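Local coordinates for protein CD180 antigen (Mus musculus, PDB 3T6Q) that probably cooperates with MD-1 and TLR4 in the B-cell innate immune response to bacterial lipopolysaccharide, leading to NF-kappa-B activation, at residues 84-89 with 108-113; 144-149 with 173-178; 284-289 with 305-310; 153-158 with 180-185. One frame throughout, in Å; residues are numbered along the deposited sequence.

All four contacts join neighbouring leucine-rich repeats of the curved solenoid. Interactions 1, 3 and 4 pair successive parallel strand segments, whereas interaction 2 joins an outer loop to the end region of helix 170-174 and the turn after it. Interactions 2 and 4 are intertwined: their segments alternate along the chain, their centres are about 11 Å apart, and they share a leucine core in which Leu176 CD2 comes within 3.6 Å of Leu158 CD1. Interaction 1 is about 15 Å from interaction 4, centre to centre, without touching it; interaction 3 lies farther round the arc, about 28 Å from interaction 4 between centres. Interactions 1 and 3 also pack against another protein chain of the assembly; interactions 2 and 4 do not.

Interaction 1: residues 84-89 with 108-113; sequences DTLVLT and KHLFFI
Phe111 lies beside Thr85 and Val87, its CE2 atom 3.9 Å from Thr85 CG2, while Leu86 O sits in the plane of the ring, at its edge. With CG anti to the carbonyl carbon (chi1 -63°), the ring starts out beside the backbone N, on the face it shares with Thr85 and Val87. On the same face, Thr85 OG1 comes to 3.6 Å from His109 CD2, close to the imidazole plane. Asp84 OD2 approaches that edge as well, its carboxylate turned 86° from the ring. Asp84 OD1 rests on the aliphatic chain of Lys108, 3.3 Å from CE, but NZ stays beyond salt-bridge distance and pairs instead with Glu132.

Strands 85-87 and 109-111 run parallel as consecutive rungs of the leucine-rich-repeat solenoid. Their leucines point to the other face, into the hydrophobic interior, where Leu86 CD2 and Leu110 CD1 lie 3.9 Å apart. Beyond the strands, Leu88 CD1 reaches Phe112 CE2 at 3.5 Å. Behind these contacts stands a regular backbone ladder: Leu86 bonds through N to His109 O and through O to Phe111 N, and Leu88 N follows at 2.8 Å from Phe111 O. Asp84 O accepts from both Lys108 N and His109 N. Farther out, Ser133 holds His109 ND1, Tyr135 stacks with Phe111, and another protein chain packs on Thr89, Phe111 and Ile113.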
loop_
_atom_site.group_PDB
_atom_site.type_symbol
_atom_site.label_atom_id
_atom_site.label_comp_id
_atom_site.label_asym_id
_atom_site.label_seq_id
_atom_site.Cartn_x
_atom_site.Cartn_y
_atom_site.Cartn_z
ATOM N N ASP A 84 -21.581 16.017 5.869
ATOM C CA ASP A 84 -22.190 14.680 6.003
ATOM C C ASP A 84 -21.257 13.561 5.449
ATOM O O ASP A 84 -21.101 12.530 6.086
ATOM C CB ASP A 84 -23.534 14.687 5.263
ATOM C CG ASP A 84 -24.315 13.384 5.430
ATOM O OD1 ASP A 84 -24.601 12.984 6.575
ATOM O OD2 ASP A 84 -24.671 12.762 4.412
ATOM N N THR A 85 -20.643 13.801 4.284
ATOM C CA THR A 85 -19.781 12.797 3.585
ATOM C C THR A 85 -18.472 13.476 3.252
ATOM O O THR A 85 -18.470 14.585 2.721
ATOM C CB THR A 85 -20.461 12.312 2.282
ATOM O OG1 THR A 85 -21.645 11.605 2.652
ATOM C CG2 THR A 85 -19.558 11.327 1.435
ATOM N N LEU A 86 -17.367 12.839 3.609
ATOM C CA LEU A 86 -16.063 13.352 3.179
ATOM C C LEU A 86 -15.310 12.199 2.462
ATOM O O LEU A 86 -15.235 11.106 2.998
ATOM C CB LEU A 86 -15.299 13.777 4.422
ATOM C CG LEU A 86 -13.812 14.187 4.206
ATOM C CD1 LEU A 86 -13.743 15.342 3.238
ATOM C CD2 LEU A 86 -13.163 14.452 5.559
ATOM N N VAL A 87 -14.829 12.439 1.245
ATOM C CA VAL A 87 -14.146 11.362 0.489
ATOM C C VAL A 87 -12.663 11.736 0.324
ATOM O O VAL A 87 -12.357 12.703 -0.366
ATOM C CB VAL A 87 -14.758 11.208 -0.898
ATOM C CG1 VAL A 87 -14.186 9.977 -1.634
ATOM C CG2 VAL A 87 -16.298 11.078 -0.833
ATOM N N LEU A 88 -11.771 10.999 0.978
ATOM C CA LEU A 88 -10.306 11.258 0.876
ATOM C C LEU A 88 -9.583 10.107 0.174
ATOM O O LEU A 88 -8.363 9.929 0.298
ATOM C CB LEU A 88 -9.704 11.484 2.282
ATOM C CG LEU A 88 -9.996 12.942 2.747
ATOM C CD1 LEU A 88 -9.872 12.965 4.266
ATOM C CD2 LEU A 88 -9.059 13.974 2.086
ATOM N N THR A 89 -10.368 9.293 -0.503
ATOM C CA THR A 89 -9.880 8.109 -1.197
ATOM C C THR A 89 -8.714 8.428 -2.153
ATOM O O THR A 89 -8.763 9.427 -2.862
ATOM C CB THR A 89 -11.049 7.492 -1.970
ATOM O OG1 THR A 89 -11.964 6.965 -0.988
ATOM C CG2 THR A 89 -10.550 6.312 -2.885
ATOM N N LYS A 108 -21.191 11.722 8.844
ATOM C CA LYS A 108 -21.791 10.374 8.828
ATOM C C LYS A 108 -21.010 9.289 8.060
ATOM O O LYS A 108 -20.933 8.136 8.517
ATOM C CB LYS A 108 -23.238 10.443 8.391
ATOM C CG LYS A 108 -24.076 11.269 9.395
ATOM C CD LYS A 108 -25.484 10.763 9.573
ATOM C CE LYS A 108 -26.267 10.763 8.277
ATOM N NZ LYS A 108 -27.525 9.965 8.405
ATOM N N HIS A 109 -20.374 9.681 6.958
ATOM C CA HIS A 109 -19.703 8.694 6.061
ATOM C C HIS A 109 -18.340 9.229 5.686
ATOM O O HIS A 109 -18.201 10.360 5.202
ATOM C CB HIS A 109 -20.542 8.514 4.802
ATOM C CG HIS A 109 -22.043 8.356 5.080
ATOM N ND1 HIS A 109 -22.553 7.266 5.671
ATOM C CD2 HIS A 109 -23.121 9.228 4.856
ATOM C CE1 HIS A 109 -23.914 7.410 5.799
ATOM N NE2 HIS A 109 -24.249 8.613 5.297
ATOM N N LEU A 110 -17.336 8.416 5.900
ATOM C CA LEU A 110 -15.969 8.855 5.625
ATOM C C LEU A 110 -15.322 7.772 4.766
ATOM O O LEU A 110 -15.379 6.590 5.139
ATOM C CB LEU A 110 -15.200 9.047 6.937
ATOM C CG LEU A 110 -13.683 9.325 6.858
ATOM C CD1 LEU A 110 -13.443 10.619 6.119
ATOM C CD2 LEU A 110 -13.063 9.436 8.238
ATOM N N PHE A 111 -14.740 8.179 3.633
ATOM C CA PHE A 111 -14.023 7.246 2.718
ATOM C C PHE A 111 -12.521 7.543 2.791
ATOM O O PHE A 111 -12.059 8.679 2.532
ATOM C CB PHE A 111 -14.541 7.426 1.311
ATOM C CG PHE A 111 -16.018 7.075 1.165
ATOM C CD1 PHE A 111 -16.411 5.832 0.649
ATOM C CD2 PHE A 111 -17.021 7.946 1.661
ATOM C CE1 PHE A 111 -17.767 5.501 0.504
ATOM C CE2 PHE A 111 -18.387 7.594 1.566
ATOM C CZ PHE A 111 -18.752 6.368 0.983
ATOM N N PHE A 112 -11.780 6.539 3.188
ATOM C CA PHE A 112 -10.326 6.646 3.359
ATOM C C PHE A 112 -9.665 5.479 2.597
ATOM O O PHE A 112 -8.680 4.910 3.039
ATOM C CB PHE A 112 -9.995 6.577 4.848
ATOM C CG PHE A 112 -9.211 7.748 5.345
ATOM C CD1 PHE A 112 -7.844 7.629 5.590
ATOM C CD2 PHE A 112 -9.848 8.969 5.590
ATOM C CE1 PHE A 112 -7.109 8.702 6.052
ATOM C CE2 PHE A 112 -9.113 10.054 6.079
ATOM C CZ PHE A 112 -7.752 9.917 6.282
ATOM N N ILE A 113 -10.218 5.164 1.429
ATOM C CA ILE A 113 -9.781 4.000 0.638
ATOM C C ILE A 113 -8.400 4.264 -0.004
ATOM O O ILE A 113 -8.136 5.340 -0.542
ATOM C CB ILE A 113 -10.893 3.657 -0.417
ATOM C CG1 ILE A 113 -12.162 3.141 0.288
ATOM C CG2 ILE A 113 -10.405 2.650 -1.479
ATOM C CD1 ILE A 113 -13.437 3.225 -0.564
#

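Interaction 2: residues 144-149 with 173-178; sequences IKLPKG and MSSLQQ
The flat peptide between Lys145 and Leu146 turns its N-H to Ser175 OG, 2.9 Å from Leu146 N and nearly straight at 168°. No aromatic ring takes part. Ser175 places OG between its own backbone N and carbonyl carbon (chi1 78°), where the hydroxyl also bonds to Asp172 O one turn back in the helix. The same oxygen lies 3.5 Å from Lys145 CA, and Lys145 CG is 3.8 Å from Ser175 OG.

Apolar contacts flank this polar link. Leu146 CD1 meets Leu176 CD2 at 3.6 Å, the two side chains crossing at about a right angle. Next to this pair, Ile144 CD1 reaches Met173 SD at 3.7 Å; the bend at chi2 (-51°) turns SD back toward the isoleucine although the methionine CB leads away. A water lies between Pro147 O and Ser175 O, held weakly by both.

The contact thus joins the loop of LRR 5 to the end of helix 170-174 and the type I turn from Ser174 to Gln177, on the side of the solenoid away from the strands. With one hydroxyl linking two backbone groups, the Leu146 amide is satisfied amid an otherwise largely hydrophobic junction.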
loop_
_atom_site.group_PDB
_atom_site.type_symbol
_atom_site.label_atom_id
_atom_site.label_comp_id
_atom_site.label_asym_id
_atom_site.label_seq_id
_atom_site.Cartn_x
_atom_site.Cartn_y
_atom_site.Cartn_z
ATOM N N ILE A 144 -9.093 -5.529 12.415
ATOM C CA ILE A 144 -10.353 -4.757 12.426
ATOM C C ILE A 144 -10.574 -3.930 13.732
ATOM O O ILE A 144 -11.493 -3.100 13.801
ATOM C CB ILE A 144 -11.575 -5.680 12.132
ATOM C CG1 ILE A 144 -11.870 -6.604 13.294
ATOM C CG2 ILE A 144 -11.281 -6.614 10.949
ATOM C CD1 ILE A 144 -13.255 -7.209 13.227
ATOM N N LYS A 145 -9.730 -4.143 14.737
ATOM C CA LYS A 145 -9.948 -3.551 16.074
ATOM C C LYS A 145 -10.103 -2.045 15.985
ATOM O O LYS A 145 -9.281 -1.356 15.383
ATOM C CB LYS A 145 -8.839 -3.941 17.047
ATOM C CG LYS A 145 -9.104 -3.398 18.463
ATOM C CD LYS A 145 -8.637 -4.324 19.579
ATOM C CE LYS A 145 -7.232 -4.851 19.374
ATOM N NZ LYS A 145 -6.219 -3.830 19.746
ATOM N N LEU A 146 -11.195 -1.537 16.530
ATOM C CA LEU A 146 -11.432 -0.104 16.559
ATOM C C LEU A 146 -10.641 0.491 17.738
ATOM O O LEU A 146 -10.478 -0.186 18.766
ATOM C CB LEU A 146 -12.927 0.190 16.642
ATOM C CG LEU A 146 -13.695 -0.298 15.401
ATOM C CD1 LEU A 146 -15.180 -0.089 15.600
ATOM C CD2 LEU A 146 -13.243 0.427 14.127
ATOM N N PRO A 147 -10.106 1.725 17.570
ATOM C CA PRO A 147 -9.264 2.317 18.612
ATOM C C PRO A 147 -10.081 2.739 19.847
ATOM O O PRO A 147 -11.277 3.004 19.732
ATOM C CB PRO A 147 -8.678 3.553 17.908
ATOM C CG PRO A 147 -9.780 3.991 16.993
ATOM C CD PRO A 147 -10.344 2.684 16.467
ATOM N N LYS A 148 -9.431 2.789 21.013
ATOM C CA LYS A 148 -10.081 3.193 22.264
ATOM C C LYS A 148 -10.735 4.569 22.109
ATOM O O LYS A 148 -10.104 5.514 21.612
ATOM C CB LYS A 148 -9.081 3.216 23.440
ATOM C CG LYS A 148 -8.051 2.083 23.470
ATOM C CD LYS A 148 -6.686 2.510 22.920
ATOM C CE LYS A 148 -6.471 2.077 21.470
ATOM N NZ LYS A 148 -6.058 0.647 21.365
ATOM N N GLY A 149 -12.001 4.665 22.508
ATOM C CA GLY A 149 -12.719 5.932 22.467
ATOM C C GLY A 149 -13.091 6.407 21.073
ATOM O O GLY A 149 -13.089 7.615 20.787
ATOM N N MET A 173 -13.187 -8.376 18.017
ATOM C CA MET A 173 -14.651 -8.415 17.969
ATOM C C MET A 173 -15.292 -7.610 19.100
ATOM O O MET A 173 -16.306 -6.957 18.877
ATOM C CB MET A 173 -15.173 -9.875 17.940
ATOM C CG MET A 173 -14.678 -10.719 16.761
ATOM S SD MET A 173 -14.923 -9.909 15.146
ATOM C CE MET A 173 -16.656 -9.535 15.219
ATOM N N SER A 174 -14.692 -7.600 20.297
ATOM C CA SER A 174 -15.310 -6.810 21.388
ATOM C C SER A 174 -15.228 -5.299 21.147
ATOM O O SER A 174 -16.056 -4.558 21.630
ATOM C CB SER A 174 -14.773 -7.211 22.766
ATOM O OG SER A 174 -13.398 -6.946 22.837
ATOM N N SER A 175 -14.256 -4.848 20.340
ATOM C CA SER A 175 -14.176 -3.419 20.000
ATOM C C SER A 175 -15.400 -2.909 19.198
ATOM O O SER A 175 -15.625 -1.699 19.117
ATOM C CB SER A 175 -12.844 -3.093 19.286
ATOM O OG SER A 175 -12.871 -3.478 17.913
ATOM N N LEU A 176 -16.191 -3.832 18.639
ATOM C CA LEU A 176 -17.435 -3.526 17.894
ATOM C C LEU A 176 -18.725 -3.695 18.695
ATOM O O LEU A 176 -19.800 -3.473 18.143
ATOM C CB LEU A 176 -17.599 -4.461 16.686
ATOM C CG LEU A 176 -16.518 -4.719 15.660
ATOM C CD1 LEU A 176 -16.976 -5.805 14.703
ATOM C CD2 LEU A 176 -16.216 -3.436 14.907
ATOM N N GLN A 177 -18.647 -4.143 19.954
ATOM C CA GLN A 177 -19.880 -4.519 20.710
ATOM C C GLN A 177 -20.969 -3.416 20.809
ATOM O O GLN A 177 -22.171 -3.716 20.762
ATOM C CB GLN A 177 -19.552 -5.141 22.089
ATOM C CG GLN A 177 -18.792 -4.202 23.020
ATOM C CD GLN A 177 -18.315 -4.852 24.308
ATOM O OE1 GLN A 177 -17.432 -5.719 24.302
ATOM N NE2 GLN A 177 -18.877 -4.409 25.429
ATOM N N GLN A 178 -20.564 -2.151 20.925
ATOM C CA GLN A 178 -21.543 -1.052 21.010
ATOM C C GLN A 178 -22.309 -0.746 19.718
ATOM O O GLN A 178 -23.398 -0.146 19.748
ATOM C CB GLN A 178 -20.884 0.214 21.569
ATOM C CG GLN A 178 -21.129 0.445 23.057
ATOM C CD GLN A 178 -21.136 -0.848 23.865
ATOM O OE1 GLN A 178 -20.133 -1.564 23.927
ATOM N NE2 GLN A 178 -22.276 -1.158 24.482
HETATM O O HOH W 1 -13.503 0.588 20.656
#

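Interaction 3: residues 284-289 with 305-310; sequences DLTATH and KLVLSA
Two backbone bonds stitch Leu285 and Ala287 to the following repeat: Leu285 N donates to Val307 O at 2.8 Å and Ala287 N to Ser309 O at 2.9 Å. Ser309 O is also approached by Thr286 CA, and Ala287 CA makes a similar C-H contact with Ala310 O. A water extends the series, accepting from His289 N and donating to Ala310 O. These are parallel rungs of LRR 9 and LRR 10, continuing past the single bridge of Asp284 with Val307.

Side-chain hydrogen bonds order residues 284-289. Asp284 OD1 receives Thr286 N in an Asx turn and, through its syn lone pair, Thr286 OG1 at 2.6 Å. Thr288 OG1 donates to Leu285 O, which Asn311 ND2 also holds, while Asn311 OD1 takes Thr288 N, as in the asparagine ladder of leucine-rich repeats.

Van der Waals contacts complete the junction. Val307 packs against polar groups, its CB 3.7 Å from Asp284 CG and its CG1 3.3 Å from Thr286 OG1. The apolar pairs lie apart from these: on the interior side Leu285 CD1 faces Leu308 CD2 at 4.1 Å, the side chains running side by side. Ala287 and Ala310 bring their methyl groups to 4.0 Å, small residues against which polar side chains of another protein chain pack. The two bonds to Asp284 OD1 probably restrain the carboxylate's rotation and would be expected to favour its charged form.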
loop_
_atom_site.group_PDB
_atom_site.type_symbol
_atom_site.label_atom_id
_atom_site.label_comp_id
_atom_site.label_asym_id
_atom_site.label_seq_id
_atom_site.Cartn_x
_atom_site.Cartn_y
_atom_site.Cartn_z
ATOM N N ASP A 284 -27.836 -18.648 -2.631
ATOM C CA ASP A 284 -27.379 -18.205 -3.972
ATOM C C ASP A 284 -26.220 -19.076 -4.453
ATOM O O ASP A 284 -25.110 -19.014 -3.898
ATOM C CB ASP A 284 -26.940 -16.731 -3.932
ATOM C CG ASP A 284 -26.773 -16.135 -5.335
ATOM O OD1 ASP A 284 -26.178 -16.819 -6.226
ATOM O OD2 ASP A 284 -27.288 -15.005 -5.549
ATOM N N LEU A 285 -26.455 -19.840 -5.519
ATOM C CA LEU A 285 -25.416 -20.731 -6.093
ATOM C C LEU A 285 -25.039 -20.318 -7.525
ATOM O O LEU A 285 -24.807 -21.172 -8.387
ATOM C CB LEU A 285 -25.904 -22.166 -6.032
ATOM C CG LEU A 285 -26.135 -22.719 -4.595
ATOM C CD1 LEU A 285 -26.879 -24.053 -4.660
ATOM C CD2 LEU A 285 -24.804 -22.910 -3.860
ATOM N N THR A 286 -25.007 -19.001 -7.765
ATOM C CA THR A 286 -24.678 -18.432 -9.071
ATOM C C THR A 286 -23.326 -18.950 -9.583
ATOM O O THR A 286 -22.311 -18.907 -8.847
ATOM C CB THR A 286 -24.631 -16.898 -9.010
ATOM O OG1 THR A 286 -25.936 -16.402 -8.741
ATOM C CG2 THR A 286 -24.154 -16.318 -10.412
ATOM N N ALA A 287 -23.328 -19.481 -10.795
ATOM C CA ALA A 287 -22.069 -19.856 -11.494
ATOM C C ALA A 287 -21.207 -20.852 -10.702
ATOM O O ALA A 287 -19.993 -20.660 -10.598
ATOM C CB ALA A 287 -21.269 -18.601 -11.843
ATOM N N THR A 288 -21.817 -21.914 -10.192
ATOM C CA THR A 288 -21.103 -22.884 -9.362
ATOM C C THR A 288 -20.819 -24.184 -10.107
ATOM O O THR A 288 -20.521 -25.228 -9.476
ATOM C CB THR A 288 -21.876 -23.210 -8.046
ATOM O OG1 THR A 288 -23.259 -23.534 -8.340
ATOM C CG2 THR A 288 -21.746 -22.002 -7.041
ATOM N N HIS A 289 -20.867 -24.127 -11.442
ATOM C CA HIS A 289 -20.621 -25.311 -12.339
ATOM C C HIS A 289 -21.593 -26.454 -12.148
ATOM O O HIS A 289 -21.260 -27.610 -12.391
ATOM C CB HIS A 289 -19.190 -25.797 -12.188
ATOM C CG HIS A 289 -18.178 -24.705 -12.374
ATOM N ND1 HIS A 289 -17.614 -24.436 -13.575
ATOM C CD2 HIS A 289 -17.699 -23.730 -11.481
ATOM C CE1 HIS A 289 -16.779 -23.378 -13.449
ATOM N NE2 HIS A 289 -16.825 -22.957 -12.165
ATOM N N LYS A 305 -35.995 -18.735 -1.155
ATOM C CA LYS A 305 -35.438 -18.131 -2.394
ATOM C C LYS A 305 -34.197 -18.897 -2.800
ATOM O O LYS A 305 -33.328 -19.151 -1.960
ATOM C CB LYS A 305 -35.101 -16.636 -2.221
ATOM C CG LYS A 305 -36.291 -15.827 -1.680
ATOM C CD LYS A 305 -36.053 -14.308 -1.741
ATOM C CE LYS A 305 -37.148 -13.533 -1.037
ATOM N NZ LYS A 305 -37.134 -12.116 -1.508
ATOM N N LEU A 306 -34.114 -19.237 -4.083
ATOM C CA LEU A 306 -33.000 -19.999 -4.601
ATOM C C LEU A 306 -32.506 -19.376 -5.921
ATOM O O LEU A 306 -33.304 -19.074 -6.818
ATOM C CB LEU A 306 -33.409 -21.474 -4.837
ATOM C CG LEU A 306 -32.352 -22.444 -5.392
ATOM C CD1 LEU A 306 -31.129 -22.591 -4.460
ATOM C CD2 LEU A 306 -32.982 -23.816 -5.708
ATOM N N VAL A 307 -31.194 -19.188 -6.027
ATOM C CA VAL A 307 -30.648 -18.659 -7.246
ATOM C C VAL A 307 -29.726 -19.723 -7.844
ATOM O O VAL A 307 -28.734 -20.115 -7.204
ATOM C CB VAL A 307 -29.840 -17.380 -7.000
ATOM C CG1 VAL A 307 -29.228 -16.873 -8.340
ATOM C CG2 VAL A 307 -30.719 -16.276 -6.374
ATOM N N LEU A 308 -30.037 -20.183 -9.049
ATOM C CA LEU A 308 -29.195 -21.223 -9.749
ATOM C C LEU A 308 -28.728 -20.693 -11.106
ATOM O O LEU A 308 -28.452 -21.448 -12.041
ATOM C CB LEU A 308 -30.034 -22.476 -9.989
ATOM C CG LEU A 308 -30.579 -23.206 -8.728
ATOM C CD1 LEU A 308 -31.489 -24.377 -9.098
ATOM C CD2 LEU A 308 -29.443 -23.662 -7.857
ATOM N N SER A 309 -28.696 -19.377 -11.208
ATOM C CA SER A 309 -28.262 -18.702 -12.449
ATOM C C SER A 309 -26.834 -19.056 -12.833
ATOM O O SER A 309 -25.994 -19.366 -11.959
ATOM C CB SER A 309 -28.376 -17.202 -12.221
ATOM O OG SER A 309 -29.739 -16.881 -11.963
ATOM N N ALA A 310 -26.570 -18.982 -14.142
ATOM C CA ALA A 310 -25.230 -19.047 -14.707
ATOM C C ALA A 310 -24.572 -20.414 -14.496
ATOM O O ALA A 310 -23.355 -20.520 -14.449
ATOM C CB ALA A 310 -24.347 -17.882 -14.213
HETATM O O HOH W 2 -21.213 -22.329 -13.780
#

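Interaction 4: residues 153-158 with 180-185; sequences EKLKVL and TNLSLN
Lys156 curls toward Thr180 through a bend at chi2 (-54°), after which the chain runs extended to NZ, although its CB starts out leading away. The ammonium thereby donates to Thr180 O at 2.8 Å, from a position tilted 35° out of the carbonyl plane. In Leu182, chi2 (66°) sets CD1 against the Lys156 backbone, 3.6 Å from C. These residues sit at the start of the parallel strands of LRR 6 and LRR 7 in the leucine-rich-repeat solenoid.

The strand pairing begins at Lys156 O, which receives Ser183 N from above the carbonyl plane. It continues with Leu158 N to Ser183 O, almost in line with the carbonyl, and with Asn185 N to Leu158 O, at 3.0 Å. Val157 and Ser183 share one face of the strands; Leu158 and Leu184 share the other, side by side in the hydrophobic interior, with Leu158 CB 4.1 Å from Leu184 CD2. Leu155 CG touches Leu182 CD1 at the same distance.

Water completes the start of the ladder. One molecule accepts from Lys156 NZ and Thr180 N and lies 2.7 Å from Leu155 O, so the lysine is gripped between a carbonyl and a solvent bridge. Leu182 N bonds to a glycerol, probably from the crystallisation liquor. Another water donates to both Lys156 O and Asn181 O while accepting from Ser183 OG at 2.7 Å.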
loop_
_atom_site.group_PDB
_atom_site.type_symbol
_atom_site.label_atom_id
_atom_site.label_comp_id
_atom_site.label_asym_id
_atom_site.label_seq_id
_atom_site.Cartn_x
_atom_site.Cartn_y
_atom_site.Cartn_z
ATOM N N GLU A 153 -21.597 3.638 18.338
ATOM C CA GLU A 153 -23.040 3.516 18.560
ATOM C C GLU A 153 -23.902 3.726 17.336
ATOM O O GLU A 153 -24.938 3.076 17.187
ATOM C CB GLU A 153 -23.489 4.470 19.683
ATOM C CG GLU A 153 -22.431 4.650 20.771
ATOM C CD GLU A 153 -22.917 5.479 21.952
ATOM O OE1 GLU A 153 -23.718 6.428 21.758
ATOM O OE2 GLU A 153 -22.486 5.185 23.089
ATOM N N LYS A 154 -23.519 4.650 16.452
ATOM C CA LYS A 154 -24.282 4.878 15.227
ATOM C C LYS A 154 -23.617 4.180 14.002
ATOM O O LYS A 154 -24.106 4.284 12.894
ATOM C CB LYS A 154 -24.457 6.385 14.987
ATOM C CG LYS A 154 -25.162 7.097 16.169
ATOM C CD LYS A 154 -26.612 7.352 15.836
ATOM C CE LYS A 154 -27.557 6.661 16.805
ATOM N NZ LYS A 154 -27.764 7.423 18.063
ATOM N N LEU A 155 -22.534 3.454 14.238
ATOM C CA LEU A 155 -21.801 2.766 13.117
ATOM C C LEU A 155 -22.652 1.653 12.497
ATOM O O LEU A 155 -23.072 0.733 13.209
ATOM C CB LEU A 155 -20.465 2.229 13.632
ATOM C CG LEU A 155 -19.415 1.807 12.604
ATOM C CD1 LEU A 155 -18.977 2.983 11.710
ATOM C CD2 LEU A 155 -18.248 1.166 13.333
ATOM N N LYS A 156 -22.933 1.764 11.195
ATOM C CA LYS A 156 -23.689 0.734 10.453
ATOM C C LYS A 156 -22.875 0.027 9.335
ATOM O O LYS A 156 -23.226 -1.110 8.953
ATOM C CB LYS A 156 -24.943 1.311 9.832
ATOM C CG LYS A 156 -25.926 1.958 10.805
ATOM C CD LYS A 156 -26.313 1.002 11.944
ATOM C CE LYS A 156 -27.217 1.717 12.969
ATOM N NZ LYS A 156 -27.443 0.839 14.155
ATOM N N VAL A 157 -21.827 0.694 8.809
ATOM C CA VAL A 157 -20.930 0.097 7.742
ATOM C C VAL A 157 -19.465 0.223 8.121
ATOM O O VAL A 157 -18.956 1.330 8.365
ATOM C CB VAL A 157 -21.185 0.734 6.364
ATOM C CG1 VAL A 157 -20.222 0.201 5.305
ATOM C CG2 VAL A 157 -22.624 0.428 5.919
ATOM N N LEU A 158 -18.778 -0.906 8.218
ATOM C CA LEU A 158 -17.367 -0.887 8.437
ATOM C C LEU A 158 -16.780 -1.724 7.294
ATOM O O LEU A 158 -16.987 -2.928 7.253
ATOM C CB LEU A 158 -17.025 -1.565 9.751
ATOM C CG LEU A 158 -16.003 -1.006 10.736
ATOM C CD1 LEU A 158 -15.424 -2.069 11.679
ATOM C CD2 LEU A 158 -14.926 -0.065 10.171
ATOM N N THR A 180 -24.718 -1.622 16.653
ATOM C CA THR A 180 -25.788 -2.612 16.410
ATOM C C THR A 180 -26.219 -2.681 14.932
ATOM O O THR A 180 -26.228 -1.671 14.217
ATOM C CB THR A 180 -27.073 -2.360 17.252
ATOM O OG1 THR A 180 -27.775 -1.242 16.710
ATOM C CG2 THR A 180 -26.768 -2.116 18.739
ATOM N N ASN A 181 -26.627 -3.872 14.489
ATOM C CA ASN A 181 -27.027 -4.082 13.095
ATOM C C ASN A 181 -25.887 -3.800 12.073
ATOM O O ASN A 181 -26.115 -3.206 11.036
ATOM C CB ASN A 181 -28.207 -3.172 12.761
ATOM C CG ASN A 181 -29.328 -3.916 12.086
ATOM O OD1 ASN A 181 -29.802 -4.931 12.610
ATOM N ND2 ASN A 181 -29.788 -3.406 10.942
ATOM N N LEU A 182 -24.678 -4.182 12.412
ATOM C CA LEU A 182 -23.530 -3.708 11.677
ATOM C C LEU A 182 -23.296 -4.579 10.414
ATOM O O LEU A 182 -23.541 -5.798 10.437
ATOM C CB LEU A 182 -22.318 -3.743 12.582
ATOM C CG LEU A 182 -20.943 -3.361 12.036
ATOM C CD1 LEU A 182 -20.894 -1.892 11.647
ATOM C CD2 LEU A 182 -19.962 -3.599 13.158
ATOM N N SER A 183 -22.824 -3.934 9.342
ATOM C CA SER A 183 -22.410 -4.634 8.120
ATOM C C SER A 183 -20.924 -4.487 8.059
ATOM O O SER A 183 -20.405 -3.370 8.079
ATOM C CB SER A 183 -23.028 -4.033 6.871
ATOM O OG SER A 183 -24.444 -4.211 6.884
ATOM N N LEU A 184 -20.232 -5.609 8.018
ATOM C CA LEU A 184 -18.791 -5.592 8.127
ATOM C C LEU A 184 -18.292 -6.266 6.829
ATOM O O LEU A 184 -18.652 -7.403 6.560
ATOM C CB LEU A 184 -18.408 -6.418 9.335
ATOM C CG LEU A 184 -17.095 -6.291 10.100
ATOM C CD1 LEU A 184 -16.579 -7.672 10.516
ATOM C CD2 LEU A 184 -15.979 -5.465 9.437
ATOM N N ASN A 185 -17.560 -5.538 5.984
ATOM C CA ASN A 185 -17.091 -6.115 4.713
ATOM C C ASN A 185 -15.622 -6.510 4.810
ATOM O O ASN A 185 -14.730 -5.636 4.943
ATOM C CB ASN A 185 -17.325 -5.116 3.558
ATOM C CG ASN A 185 -16.948 -5.716 2.196
ATOM O OD1 ASN A 185 -16.608 -6.903 2.107
ATOM N ND2 ASN A 185 -16.922 -4.888 1.161
HETATM O O HOH W 3 -24.721 0.875 15.362
HETATM O O HOH W 4 -25.738 0.764 18.613
HETATM O O HOH W 5 -25.627 -2.117 8.037
#